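Local coordinates for hypothetical protein DUF871 (Enterococcus faecalis, PDB 2P0O), which is of unknown function but probably acts as a 6-phospho-N-acetylmuramidase, built from a TIM-barrel domain followed by a cyclophilin-like domain, at residues K24-K27 with A28-F31; I226-R229 with T230-Q233; G235-H238 with Q239-F243; I363-E366 with F367-N371. One frame throughout, in Å; residues are numbered along the deposited sequence.

Contact 1. Residues K24-K27 with A28-F31; sequences KKMK and ALGF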
ATOM      1  N   LYS A  24       3.435   9.810  12.906  1.00 54.27           N
ATOM      2  CA  LYS A  24       2.355  10.778  13.065  1.00 55.05           C
ATOM      3  C   LYS A  24       1.737  11.201  11.726  1.00 55.28           C
ATOM      4  O   LYS A  24       0.505  11.257  11.594  1.00 55.00           O
ATOM      5  CB  LYS A  24       2.841  12.009  13.844  1.00 55.20           C
ATOM      6  CG  LYS A  24       3.210  11.726  15.280  1.00 57.42           C
ATOM      7  CD  LYS A  24       3.382  13.041  16.084  1.00 60.52           C
ATOM      8  CE  LYS A  24       4.099  12.757  17.398  1.00 62.96           C
ATOM      9  NZ  LYS A  24       3.854  13.778  18.490  1.00 64.24           N
ATOM     10  N   LYS A  25       2.586  11.488  10.734  1.00 55.65           N
ATOM     11  CA  LYS A  25       2.092  11.839   9.402  1.00 56.31           C
ATOM     12  C   LYS A  25       1.332  10.691   8.754  1.00 55.55           C
ATOM     13  O   LYS A  25       0.302  10.905   8.136  1.00 55.42           O
ATOM     14  CB  LYS A  25       3.236  12.232   8.491  1.00 57.26           C
ATOM     15  CG  LYS A  25       3.579  13.686   8.593  1.00 59.74           C
ATOM     16  CD  LYS A  25       4.814  14.007   7.774  1.00 61.13           C
ATOM     17  CE  LYS A  25       5.249  15.428   8.105  1.00 62.50           C
ATOM     18  NZ  LYS A  25       6.367  15.781   7.201  1.00 65.34           N
HETATM   19  N   MSE A  26       1.842   9.468   8.902  1.00 55.90           N
HETATM   20  CA  MSE A  26       1.199   8.305   8.291  1.00 55.81           C
HETATM   21  C   MSE A  26      -0.202   8.096   8.876  1.00 56.35           C
HETATM   22  O   MSE A  26      -1.157   7.856   8.130  1.00 56.49           O
HETATM   23  CB  MSE A  26       2.084   7.064   8.397  1.00 55.87           C
HETATM   24  CG  MSE A  26       3.344   7.169   7.517  1.00 56.27           C
HETATM   25 SE   MSE A  26       2.929   7.394   5.585  1.00 62.73          SE
HETATM   26  CE  MSE A  26       2.886   5.505   5.076  1.00 58.03           C
ATOM     27  N   LYS A  27      -0.329   8.229  10.196  1.00 56.53           N
ATOM     28  CA  LYS A  27      -1.641   8.214  10.827  1.00 57.29           C
ATOM     29  C   LYS A  27      -2.611   9.236  10.202  1.00 57.65           C
ATOM     30  O   LYS A  27      -3.723   8.862   9.826  1.00 57.99           O
ATOM     31  CB  LYS A  27      -1.544   8.432  12.334  1.00 56.86           C
ATOM     32  CG  LYS A  27      -2.900   8.654  12.997  1.00 58.20           C
ATOM     33  CD  LYS A  27      -3.640   7.344  13.124  1.00 58.87           C
ATOM     34  CE  LYS A  27      -4.996   7.568  13.757  1.00 58.18           C
ATOM     35  NZ  LYS A  27      -5.648   6.252  13.971  1.00 57.50           N
ATOM     36  N   ALA A  28      -2.197  10.501  10.090  1.00 57.27           N
ATOM     37  CA  ALA A  28      -3.014  11.511   9.404  1.00 58.01           C
ATOM     38  C   ALA A  28      -3.279  11.194   7.915  1.00 58.25           C
ATOM     39  O   ALA A  28      -4.194  11.733   7.297  1.00 59.10           O
ATOM     40  CB  ALA A  28      -2.416  12.919   9.571  1.00 56.94           C
ATOM     41  N   LEU A  29      -2.490  10.308   7.331  1.00 59.18           N
ATOM     42  CA  LEU A  29      -2.715   9.934   5.945  1.00 59.33           C
ATOM     43  C   LEU A  29      -3.602   8.694   5.824  1.00 59.21           C
ATOM     44  O   LEU A  29      -3.741   8.155   4.731  1.00 59.19           O
ATOM     45  CB  LEU A  29      -1.364   9.679   5.270  1.00 59.73           C
ATOM     46  CG  LEU A  29      -0.588  10.782   4.528  1.00 61.46           C
ATOM     47  CD1 LEU A  29      -1.060  12.178   4.764  1.00 59.84           C
ATOM     48  CD2 LEU A  29       0.938  10.649   4.731  1.00 60.04           C
ATOM     49  N   GLY A  30      -4.176   8.221   6.932  1.00 58.69           N
ATOM     50  CA  GLY A  30      -5.042   7.035   6.891  1.00 58.14           C
ATOM     51  C   GLY A  30      -4.409   5.673   7.202  1.00 58.34           C
ATOM     52  O   GLY A  30      -4.974   4.627   6.859  1.00 57.89           O
ATOM     53  N   PHE A  31      -3.254   5.681   7.864  1.00 58.33           N
ATOM     54  CA  PHE A  31      -2.570   4.455   8.341  1.00 58.40           C
ATOM     55  C   PHE A  31      -2.845   4.245   9.831  1.00 58.34           C
ATOM     56  O   PHE A  31      -2.569   5.145  10.612  1.00 58.99           O
ATOM     57  CB  PHE A  31      -1.062   4.563   8.071  1.00 58.23           C
ATOM     58  CG  PHE A  31      -0.712   4.531   6.597  1.00 57.78           C
ATOM     59  CD1 PHE A  31      -0.882   5.675   5.791  1.00 59.04           C
ATOM     60  CD2 PHE A  31      -0.227   3.357   6.015  1.00 57.36           C
ATOM     61  CE1 PHE A  31      -0.584   5.646   4.423  1.00 58.41           C
ATOM     62  CE2 PHE A  31       0.099   3.300   4.646  1.00 57.60           C
ATOM     63  CZ  PHE A  31      -0.083   4.444   3.849  1.00 60.52           C
TER
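Met26, a selenomethionine, sets CG anti to its carbonyl carbon and then bends at chi2 (-60°) and again at chi3 (-90°), which folds its tip onto the ring of Phe31. The terminal methyl hangs over the middle of one ring face, with Met26 CE 3.4 Å from the centroid of the Phe31 ring in a CH-pi contact. Met26 SE follows over the same face at 4.4 Å from that centroid, a Met-aromatic contact, and also packs 3.9 Å from Leu29 CD2. Here helix 17-28 ends in a Schellman motif; Gly30 is the C-prime residue, with the positive phi (95°) that glycine adopts readily. Phe31 N donates to Met26 O (3.0 Å) and Gly30 N to Lys27 O (3.0 Å). Met26 O is gripped twice, because Leu29 N reaches it at 2.9 Å from the opposite face of the carbonyl plane. The reversal carries Phe31 O back to the helix, 3.2 Å from Lys27 CA in a CA-H...O contact. Lys27, bent at chi2, runs past this carbonyl to a salt bridge with Asp32 and a hydrogen bond to Lys63 O. Phe234 meets the Phe31 ring edge-to-face.

Contact 2. Residues I226-R229 with T230-Q233; sequences ISER and TMAQ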
ATOM      1  N   ILE A 226       8.130   5.598   3.155  1.00 55.66           N
ATOM      2  CA  ILE A 226       7.863   5.877   1.748  1.00 54.60           C
ATOM      3  C   ILE A 226       8.343   7.296   1.495  1.00 54.49           C
ATOM      4  O   ILE A 226       8.525   8.048   2.451  1.00 53.11           O
ATOM      5  CB  ILE A 226       6.369   5.746   1.408  1.00 54.97           C
ATOM      6  CG1 ILE A 226       5.501   6.318   2.528  1.00 54.04           C
ATOM      7  CG2 ILE A 226       6.023   4.260   1.084  1.00 54.13           C
ATOM      8  CD1 ILE A 226       4.046   6.488   2.150  1.00 53.44           C
ATOM      9  N   SER A 227       8.553   7.660   0.231  1.00 53.87           N
ATOM     10  CA  SER A 227       8.992   9.015  -0.110  1.00 53.40           C
ATOM     11  C   SER A 227       7.859  10.027   0.114  1.00 53.75           C
ATOM     12  O   SER A 227       6.691   9.650   0.182  1.00 53.08           O
ATOM     13  CB  SER A 227       9.411   9.076  -1.568  1.00 52.98           C
ATOM     14  OG  SER A 227       8.259   8.895  -2.376  1.00 53.13           O
ATOM     15  N   GLU A 228       8.212  11.309   0.234  1.00 54.04           N
ATOM     16  CA  GLU A 228       7.233  12.387   0.298  1.00 55.19           C
ATOM     17  C   GLU A 228       6.214  12.351  -0.854  1.00 55.14           C
ATOM     18  O   GLU A 228       5.019  12.608  -0.646  1.00 56.08           O
ATOM     19  CB  GLU A 228       7.945  13.754   0.343  1.00 55.10           C
ATOM     20  CG  GLU A 228       8.834  13.953   1.576  1.00 60.16           C
ATOM     21  CD  GLU A 228       8.088  14.582   2.765  1.00 66.52           C
ATOM     22  OE1 GLU A 228       6.871  14.884   2.631  1.00 69.30           O
ATOM     23  OE2 GLU A 228       8.724  14.789   3.835  1.00 69.94           O
ATOM     24  N   ARG A 229       6.689  12.025  -2.054  1.00 54.85           N
ATOM     25  CA  ARG A 229       5.868  11.949  -3.243  1.00 54.98           C
ATOM     26  C   ARG A 229       4.765  10.907  -3.082  1.00 55.56           C
ATOM     27  O   ARG A 229       3.587  11.114  -3.470  1.00 54.99           O
ATOM     28  CB  ARG A 229       6.755  11.549  -4.427  1.00 55.35           C
ATOM     29  CG  ARG A 229       6.058  11.640  -5.783  1.00 55.26           C
ATOM     30  CD  ARG A 229       6.971  11.127  -6.906  1.00 53.27           C
ATOM     31  NE  ARG A 229       6.392  11.417  -8.214  1.00 54.05           N
ATOM     32  CZ  ARG A 229       5.457  10.684  -8.827  1.00 55.00           C
ATOM     33  NH1 ARG A 229       4.962   9.578  -8.265  1.00 54.65           N
ATOM     34  NH2 ARG A 229       5.006  11.067 -10.007  1.00 52.87           N
ATOM     35  N   THR A 230       5.175   9.757  -2.553  1.00 54.95           N
ATOM     36  CA  THR A 230       4.279   8.641  -2.367  1.00 55.03           C
ATOM     37  C   THR A 230       3.293   8.931  -1.235  1.00 54.45           C
ATOM     38  O   THR A 230       2.115   8.622  -1.351  1.00 53.87           O
ATOM     39  CB  THR A 230       5.101   7.339  -2.153  1.00 54.35           C
ATOM     40  OG1 THR A 230       5.907   7.136  -3.314  1.00 57.18           O
ATOM     41  CG2 THR A 230       4.199   6.139  -1.967  1.00 52.83           C
HETATM   42  N   MSE A 231       3.789   9.509  -0.146  1.00 54.83           N
HETATM   43  CA  MSE A 231       2.911  10.017   0.934  1.00 56.36           C
HETATM   44  C   MSE A 231       1.790  10.933   0.404  1.00 56.37           C
HETATM   45  O   MSE A 231       0.622  10.827   0.815  1.00 55.89           O
HETATM   46  CB  MSE A 231       3.726  10.780   1.983  1.00 56.22           C
HETATM   47  CG  MSE A 231       4.695   9.876   2.698  1.00 58.99           C
HETATM   48 SE   MSE A 231       5.866  10.778   3.981  1.00 69.51          SE
HETATM   49  CE  MSE A 231       4.518  11.284   5.290  1.00 62.50           C
ATOM     50  N   ALA A 232       2.177  11.824  -0.507  1.00 56.32           N
ATOM     51  CA  ALA A 232       1.264  12.808  -1.108  1.00 56.32           C
ATOM     52  C   ALA A 232       0.190  12.108  -1.906  1.00 56.24           C
ATOM     53  O   ALA A 232      -0.953  12.562  -1.915  1.00 56.37           O
ATOM     54  CB  ALA A 232       2.022  13.771  -1.985  1.00 55.14           C
ATOM     55  N   GLN A 233       0.560  11.004  -2.578  1.00 55.64           N
ATOM     56  CA  GLN A 233      -0.400  10.231  -3.358  1.00 55.40           C
ATOM     57  C   GLN A 233      -1.403   9.545  -2.414  1.00 55.94           C
ATOM     58  O   GLN A 233      -2.611   9.614  -2.665  1.00 55.64           O
ATOM     59  CB  GLN A 233       0.294   9.251  -4.306  1.00 55.10           C
ATOM     60  CG  GLN A 233       0.898   9.968  -5.523  1.00 54.97           C
ATOM     61  CD  GLN A 233       1.599   9.034  -6.493  1.00 55.78           C
ATOM     62  OE1 GLN A 233       2.415   8.198  -6.094  1.00 56.64           O
ATOM     63  NE2 GLN A 233       1.308   9.186  -7.772  1.00 52.80           N
TER
HETATM   64  O   HOH W   1       5.107   8.045  -5.775  1.00 44.42           O
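Ser227 occupies the N-cap of helix 228-240, and its carbonyl starts the first turn by accepting from Met231 N at 2.9 Å in an almost straight bond, followed one and two residues on by Ala232 N to Glu228 O and Gln233 N to Arg229 O. The serine hydroxyl stands between its own backbone N and carbonyl carbon (chi1 68°), a placement that brings Ser227 OG to 3.1 Å from Thr230 OG1, a possible hydrogen bond. Thr230 OG1 is further bonded to Asp181, whose other carboxylate oxygen accepts from Ser227 N, so one acid holds both ends of this opening turn. A water ties the next residues together: it accepts from Arg229 NH1 (2.9 Å), lying at the edge of the guanidinium and in its plane, and donates to Thr230 OG1 (2.7 Å) and to Gln233 OE1 (2.7 Å). Guanidinium and amide are turned 78° against each other, and the bridge spans the 3.6 Å from Arg229 NH1 to Gln233 OE1. On another side of the turn Ile226 CD1 presses tightly on Met231 CG at 3.5 Å, while Ile226 CG2 touches Thr230 CG2, the two side chains crossing at about a right angle. Arg229 NH2 forms salt bridges with Asp342 and Glu246, and Gln233 NE2 bonds to Leu244 O in strand 242-247. Helix 17-28 covers Ile226 and Met231, helix 203-212 covers Thr230, and helix 363-370 packs on Ala232.

Contact 3. Residues G235-H238 with Q239-F243; sequences GYYH and QTNQF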
ATOM      1  N   GLY A 235      -2.113  10.549   0.584  1.00 56.17           N
ATOM      2  CA  GLY A 235      -2.838  11.615   1.228  1.00 56.66           C
ATOM      3  C   GLY A 235      -3.900  12.157   0.313  1.00 56.95           C
ATOM      4  O   GLY A 235      -5.031  12.378   0.742  1.00 58.07           O
ATOM      5  N   TYR A 236      -3.546  12.391  -0.939  1.00 56.98           N
ATOM      6  CA  TYR A 236      -4.495  12.936  -1.907  1.00 58.15           C
ATOM      7  C   TYR A 236      -5.692  11.980  -2.099  1.00 57.78           C
ATOM      8  O   TYR A 236      -6.854  12.396  -2.121  1.00 57.38           O
ATOM      9  CB  TYR A 236      -3.774  13.186  -3.236  1.00 58.53           C
ATOM     10  CG  TYR A 236      -4.251  14.401  -3.999  1.00 60.13           C
ATOM     11  CD1 TYR A 236      -5.290  14.309  -4.940  1.00 58.68           C
ATOM     12  CD2 TYR A 236      -3.642  15.652  -3.793  1.00 59.09           C
ATOM     13  CE1 TYR A 236      -5.713  15.445  -5.650  1.00 60.37           C
ATOM     14  CE2 TYR A 236      -4.046  16.780  -4.500  1.00 59.10           C
ATOM     15  CZ  TYR A 236      -5.079  16.674  -5.419  1.00 60.83           C
ATOM     16  OH  TYR A 236      -5.467  17.825  -6.090  1.00 63.61           O
ATOM     17  N   TYR A 237      -5.398  10.691  -2.232  1.00 57.63           N
ATOM     18  CA  TYR A 237      -6.423   9.679  -2.382  1.00 57.13           C
ATOM     19  C   TYR A 237      -7.276   9.596  -1.132  1.00 57.71           C
ATOM     20  O   TYR A 237      -8.495   9.469  -1.192  1.00 57.28           O
ATOM     21  CB  TYR A 237      -5.767   8.315  -2.602  1.00 58.06           C
ATOM     22  CG  TYR A 237      -6.751   7.215  -2.992  1.00 59.49           C
ATOM     23  CD1 TYR A 237      -7.598   7.392  -4.081  1.00 59.78           C
ATOM     24  CD2 TYR A 237      -6.836   6.005  -2.270  1.00 61.00           C
ATOM     25  CE1 TYR A 237      -8.509   6.411  -4.461  1.00 62.71           C
ATOM     26  CE2 TYR A 237      -7.764   4.995  -2.649  1.00 61.86           C
ATOM     27  CZ  TYR A 237      -8.587   5.226  -3.752  1.00 62.78           C
ATOM     28  OH  TYR A 237      -9.497   4.303  -4.190  1.00 64.08           O
ATOM     29  N   HIS A 238      -6.633   9.653   0.024  1.00 57.72           N
ATOM     30  CA  HIS A 238      -7.370   9.491   1.277  1.00 58.28           C
ATOM     31  C   HIS A 238      -8.332  10.672   1.536  1.00 58.23           C
ATOM     32  O   HIS A 238      -9.470  10.479   1.971  1.00 58.53           O
ATOM     33  CB  HIS A 238      -6.363   9.236   2.398  1.00 58.52           C
ATOM     34  CG  HIS A 238      -6.887   9.458   3.777  1.00 58.81           C
ATOM     35  ND1 HIS A 238      -7.626   8.509   4.454  1.00 59.80           N
ATOM     36  CD2 HIS A 238      -6.728  10.496   4.630  1.00 59.00           C
ATOM     37  CE1 HIS A 238      -7.901   8.958   5.664  1.00 59.64           C
ATOM     38  NE2 HIS A 238      -7.377  10.164   5.792  1.00 58.71           N
ATOM     39  N   GLN A 239      -7.908  11.886   1.213  1.00 57.85           N
ATOM     40  CA  GLN A 239      -8.749  13.061   1.469  1.00 57.50           C
ATOM     41  C   GLN A 239      -9.798  13.326   0.410  1.00 56.50           C
ATOM     42  O   GLN A 239     -10.859  13.879   0.713  1.00 55.90           O
ATOM     43  CB  GLN A 239      -7.896  14.319   1.627  1.00 57.57           C
ATOM     44  CG  GLN A 239      -7.056  14.307   2.858  1.00 59.99           C
ATOM     45  CD  GLN A 239      -6.284  15.594   3.053  1.00 63.04           C
ATOM     46  OE1 GLN A 239      -6.727  16.690   2.660  1.00 62.14           O
ATOM     47  NE2 GLN A 239      -5.124  15.472   3.690  1.00 64.03           N
ATOM     48  N   THR A 240      -9.499  12.969  -0.830  1.00 55.91           N
ATOM     49  CA  THR A 240     -10.348  13.367  -1.970  1.00 54.94           C
ATOM     50  C   THR A 240     -10.903  12.217  -2.807  1.00 54.93           C
ATOM     51  O   THR A 240     -11.708  12.456  -3.712  1.00 54.92           O
ATOM     52  CB  THR A 240      -9.580  14.319  -2.948  1.00 55.76           C
ATOM     53  OG1 THR A 240      -8.621  13.572  -3.742  1.00 54.09           O
ATOM     54  CG2 THR A 240      -8.873  15.468  -2.167  1.00 55.05           C
ATOM     55  N   ASN A 241     -10.448  10.983  -2.557  1.00 54.79           N
ATOM     56  CA  ASN A 241     -10.829   9.845  -3.402  0.50 54.53           C
ATOM     57  C   ASN A 241     -10.283   9.966  -4.837  1.00 54.42           C
ATOM     58  O   ASN A 241     -10.735   9.268  -5.734  1.00 55.43           O
ATOM     59  CB  ASN A 241     -12.364   9.659  -3.435  0.50 54.14           C
ATOM     60  CG  ASN A 241     -12.784   8.252  -3.859  0.50 53.51           C
ATOM     61  OD1 ASN A 241     -11.994   7.318  -3.808  0.50 53.46           O
ATOM     62  ND2 ASN A 241     -14.041   8.102  -4.273  0.50 53.79           N
ATOM     63  N   GLN A 242      -9.326  10.852  -5.055  1.00 53.18           N
ATOM     64  CA  GLN A 242      -8.777  11.044  -6.389  1.00 50.79           C
ATOM     65  C   GLN A 242      -7.401  10.447  -6.473  1.00 49.75           C
ATOM     66  O   GLN A 242      -6.622  10.548  -5.505  1.00 50.49           O
ATOM     67  CB  GLN A 242      -8.648  12.531  -6.728  1.00 51.14           C
ATOM     68  CG  GLN A 242      -9.926  13.326  -6.874  1.00 51.29           C
ATOM     69  CD  GLN A 242      -9.695  14.851  -6.788  1.00 53.81           C
ATOM     70  OE1 GLN A 242      -8.579  15.349  -6.950  1.00 58.65           O
ATOM     71  NE2 GLN A 242     -10.750  15.582  -6.527  1.00 51.64           N
ATOM     72  N   PHE A 243      -7.092   9.866  -7.634  1.00 47.06           N
ATOM     73  CA  PHE A 243      -5.785   9.364  -7.968  1.00 46.51           C
ATOM     74  C   PHE A 243      -4.952  10.495  -8.567  1.00 46.48           C
ATOM     75  O   PHE A 243      -5.337  11.101  -9.562  1.00 46.74           O
ATOM     76  CB  PHE A 243      -5.867   8.205  -8.993  1.00 45.71           C
ATOM     77  CG  PHE A 243      -6.527   6.979  -8.461  1.00 45.19           C
ATOM     78  CD1 PHE A 243      -5.813   6.078  -7.630  1.00 45.28           C
ATOM     79  CD2 PHE A 243      -7.864   6.714  -8.761  1.00 43.72           C
ATOM     80  CE1 PHE A 243      -6.434   4.935  -7.109  1.00 44.93           C
ATOM     81  CE2 PHE A 243      -8.493   5.569  -8.269  1.00 42.88           C
ATOM     82  CZ  PHE A 243      -7.785   4.674  -7.433  1.00 43.99           C
TER
HETATM   83  O   HOH W   2     -11.701   4.882  -5.441  1.00 51.32           O
HETATM   84  O   HOH W   3     -10.159   7.022  -0.977  1.00 55.55           O
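Tyr237 and Phe243 form an offset stack, their centroids 4.6 Å apart and their planes at 27°, the two side chains lying next to each other and pointing the same way. Tyr237 CE1 does the touching, 3.5 Å from Phe243 CZ and over the Phe243 face toward its rim. Tyr237 CG is anti to the backbone N (chi1 -171°), which sends the ring along the chain as it leaves helix 228-240. The Gln242 carbonyl lies at the ring's edge, and its oxygen also comes 3.2 Å from Tyr237 CA in a CA-H...O contact. One water is bonded to Tyr237 OH (2.6 Å), its reach to Asn241 OD1 being doubtful because it holds for one of two conformers; another, sitting over a Tyr237 face, donates to Tyr237 O. Tyr236 contributes both ring and carbonyl. Tyr236 O accepts from Thr240 N and, from the opposite face of its plane, from Thr240 OG1 at 2.7 Å; Thr240 OG1 in turn accepts a hydrogen bond from Gln242 N at 3.1 Å, an ST turn that steers the chain out of the helix. Gln242 OE1 lies near the plane of the Tyr236 ring, 3.1 Å from Tyr236 CE1, and is itself hydrogen-bonded to Thr356. Gln239 packs through its aliphatic part, with Gln239 CG beside the carbonyl oxygen of Gly235. Asn241, at positive phi, turns the chain into strand 242-247, which pairs with strand 354-359. Helix 203-212 supports Tyr237 and Phe243, whereas helix 363-370 lies against Tyr236, Gln239 and Thr240.

Contact 4. Residues I363-E366 with F367-N371; sequences IENE and FRKLN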
ATOM      1  N   ILE A 363       3.805  16.924  -7.352  1.00 54.53           N
ATOM      2  CA  ILE A 363       2.903  16.143  -6.512  1.00 54.83           C
ATOM      3  C   ILE A 363       2.970  16.589  -5.037  1.00 55.17           C
ATOM      4  O   ILE A 363       1.933  16.782  -4.397  1.00 55.15           O
ATOM      5  CB  ILE A 363       3.136  14.631  -6.675  1.00 55.05           C
ATOM      6  CG1 ILE A 363       2.259  14.095  -7.823  1.00 55.99           C
ATOM      7  CG2 ILE A 363       2.775  13.854  -5.355  1.00 55.11           C
ATOM      8  CD1 ILE A 363       2.313  12.578  -7.999  1.00 56.89           C
ATOM      9  N   GLU A 364       4.185  16.779  -4.518  1.00 55.01           N
ATOM     10  CA  GLU A 364       4.361  17.212  -3.135  1.00 55.19           C
ATOM     11  C   GLU A 364       3.682  18.548  -2.800  1.00 54.43           C
ATOM     12  O   GLU A 364       2.964  18.632  -1.803  1.00 53.89           O
ATOM     13  CB  GLU A 364       5.836  17.223  -2.745  1.00 55.34           C
ATOM     14  CG  GLU A 364       6.488  15.834  -2.809  1.00 60.38           C
ATOM     15  CD  GLU A 364       7.290  15.563  -4.099  1.00 65.17           C
ATOM     16  OE1 GLU A 364       6.776  15.856  -5.223  1.00 63.99           O
ATOM     17  OE2 GLU A 364       8.445  15.056  -3.958  1.00 65.38           O
ATOM     18  N   ASN A 365       3.893  19.577  -3.616  1.00 54.27           N
ATOM     19  CA  ASN A 365       3.231  20.859  -3.355  0.50 54.37           C
ATOM     20  C   ASN A 365       1.745  20.840  -3.667  1.00 54.48           C
ATOM     21  O   ASN A 365       0.974  21.598  -3.079  1.00 54.21           O
ATOM     22  CB  ASN A 365       3.894  22.047  -4.063  0.50 54.26           C
ATOM     23  CG  ASN A 365       3.360  23.397  -3.559  0.50 54.67           C
ATOM     24  OD1 ASN A 365       3.119  23.579  -2.364  0.50 53.86           O
ATOM     25  ND2 ASN A 365       3.153  24.333  -4.475  0.50 55.41           N
ATOM     26  N   GLU A 366       1.338  19.972  -4.571  1.00 54.53           N
ATOM     27  CA  GLU A 366      -0.066  19.863  -4.891  1.00 54.98           C
ATOM     28  C   GLU A 366      -0.808  19.312  -3.659  1.00 54.97           C
ATOM     29  O   GLU A 366      -1.863  19.826  -3.300  1.00 54.18           O
ATOM     30  CB  GLU A 366      -0.222  18.954  -6.096  1.00 54.78           C
ATOM     31  CG  GLU A 366      -1.204  19.416  -7.111  1.00 60.61           C
ATOM     32  CD  GLU A 366      -0.935  20.816  -7.642  1.00 63.19           C
ATOM     33  OE1 GLU A 366       0.078  21.058  -8.358  1.00 65.75           O
ATOM     34  OE2 GLU A 366      -1.766  21.673  -7.332  1.00 65.12           O
ATOM     35  N   PHE A 367      -0.229  18.301  -2.985  1.00 54.69           N
ATOM     36  CA  PHE A 367      -0.811  17.816  -1.733  1.00 54.87           C
ATOM     37  C   PHE A 367      -0.730  18.846  -0.597  1.00 55.57           C
ATOM     38  O   PHE A 367      -1.670  18.951   0.201  1.00 55.74           O
ATOM     39  CB  PHE A 367      -0.218  16.483  -1.274  1.00 54.74           C
ATOM     40  CG  PHE A 367      -0.865  15.954  -0.002  1.00 56.01           C
ATOM     41  CD1 PHE A 367      -2.219  15.629   0.022  1.00 55.10           C
ATOM     42  CD2 PHE A 367      -0.129  15.817   1.170  1.00 57.35           C
ATOM     43  CE1 PHE A 367      -2.830  15.187   1.185  1.00 56.38           C
ATOM     44  CE2 PHE A 367      -0.737  15.364   2.344  1.00 57.17           C
ATOM     45  CZ  PHE A 367      -2.092  15.053   2.345  1.00 55.43           C
ATOM     46  N   ARG A 368       0.376  19.595  -0.526  1.00 55.34           N
ATOM     47  CA  ARG A 368       0.529  20.677   0.453  1.00 56.87           C
ATOM     48  C   ARG A 368      -0.585  21.723   0.338  1.00 55.85           C
ATOM     49  O   ARG A 368      -1.059  22.270   1.346  1.00 55.04           O
ATOM     50  CB  ARG A 368       1.880  21.394   0.261  1.00 57.63           C
ATOM     51  CG  ARG A 368       2.813  21.313   1.447  1.00 62.03           C
ATOM     52  CD  ARG A 368       4.027  22.276   1.297  1.00 67.66           C
ATOM     53  NE  ARG A 368       4.889  21.953   0.142  1.00 71.99           N
ATOM     54  CZ  ARG A 368       5.698  20.888   0.044  1.00 72.91           C
ATOM     55  NH1 ARG A 368       5.779  19.990   1.027  1.00 73.04           N
ATOM     56  NH2 ARG A 368       6.424  20.711  -1.061  1.00 73.07           N
ATOM     57  N   LYS A 369      -0.977  21.991  -0.907  1.00 55.76           N
ATOM     58  CA  LYS A 369      -1.944  23.026  -1.219  1.00 56.25           C
ATOM     59  C   LYS A 369      -3.276  22.689  -0.596  1.00 56.16           C
ATOM     60  O   LYS A 369      -3.952  23.560  -0.079  1.00 55.23           O
ATOM     61  CB  LYS A 369      -2.094  23.193  -2.734  1.00 56.37           C
ATOM     62  CG  LYS A 369      -0.964  23.978  -3.390  1.00 57.81           C
ATOM     63  CD  LYS A 369      -1.499  24.839  -4.524  1.00 59.55           C
ATOM     64  CE  LYS A 369      -1.990  23.988  -5.673  1.00 59.52           C
ATOM     65  NZ  LYS A 369      -3.394  24.282  -6.024  1.00 58.72           N
ATOM     66  N   LEU A 370      -3.639  21.413  -0.641  1.00 56.62           N
ATOM     67  CA  LEU A 370      -4.873  20.938  -0.048  1.00 58.24           C
ATOM     68  C   LEU A 370      -5.035  21.327   1.413  1.00 58.83           C
ATOM     69  O   LEU A 370      -6.154  21.553   1.871  1.00 58.93           O
ATOM     70  CB  LEU A 370      -4.959  19.416  -0.175  1.00 58.41           C
ATOM     71  CG  LEU A 370      -5.678  18.818  -1.374  1.00 61.92           C
ATOM     72  CD1 LEU A 370      -7.190  18.741  -1.127  1.00 65.03           C
ATOM     73  CD2 LEU A 370      -5.428  19.611  -2.648  1.00 65.52           C
ATOM     74  N   ASN A 371      -3.915  21.409   2.135  1.00 60.37           N
ATOM     75  CA  ASN A 371      -3.905  21.594   3.596  1.00 61.73           C
ATOM     76  C   ASN A 371      -3.329  22.921   4.037  1.00 61.97           C
ATOM     77  O   ASN A 371      -3.007  23.083   5.206  1.00 62.50           O
ATOM     78  CB  ASN A 371      -3.109  20.463   4.261  1.00 61.81           C
ATOM     79  CG  ASN A 371      -3.518  19.092   3.765  1.00 64.48           C
ATOM     80  OD1 ASN A 371      -4.680  18.693   3.907  1.00 68.53           O
ATOM     81  ND2 ASN A 371      -2.566  18.351   3.199  1.00 63.68           N
TER
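Arg368 doubles back over the helix toward Glu364, a bend at chi3 (-63°) laying its guanidinium across the backbone one turn earlier. The carbonyl oxygen of Glu364 lies beneath the centre of one guanidinium face, and Arg368 NH2 comes 3.9 Å from Glu364 CB. That carbonyl is bonded to Arg368 N (3.0 Å), so the flat group lies over a peptide whose oxygen is already engaged. The Glu364 carboxylate does not meet it: its chain bends at chi2 and leaves Glu364 OE1 6.4 Å from Arg368 NH2. In one of its two conformers Asn365, with CG anti to the backbone N (chi1 -169°), crosses the arginine at about a right angle, its amide plane tilted 23° from the guanidinium. There Arg368 NE makes only a weak and doubtful bond to Asn365 OD1 at 3.5 Å. Glu366 and Lys369 run alongside each other, the acid bent at chi2 and the lysine at chi2, chi3 and chi4. Their salt bridge, Glu366 OE2 to Lys369 NZ at 3.3 Å, is uncertain because the carboxylate oxygen is modelled too close to the lysine chain. The Phe367 ring packs on Ala232 and Gln239 of helix 228-240, and Asn371 ND2 lies above one of its faces toward the rim. This is the pattern of a short amphipathic C-terminal helix: polar i, i+3 and i, i+4 neighbours share the surface side, while Ile363 and Phe367 form an apolar i, i+4 ridge against helix 228-240.

How the contacts relate
From the N terminus, contact 1 closes the turn that takes helix 17-28 toward strand 33-38 of the barrel. Contacts 2 and 3 adjoin along helix 228-240, the first at its start and the second at its exit into strand 242-247; contact 4 lies on the last helix, 363-370. All four are local and follow in series, so none nests in or crosses another. In space they touch: Met26 CE of contact 1 meets Ile226 CD1 of contact 2 at 3.3 Å, and Phe367 of contact 4 packs on Leu29, Ala232 and Gly235 of contacts 1, 2 and 3. Helix 228-240 thus lies between the barrel's first helix and the C-terminal helix, linking both domains.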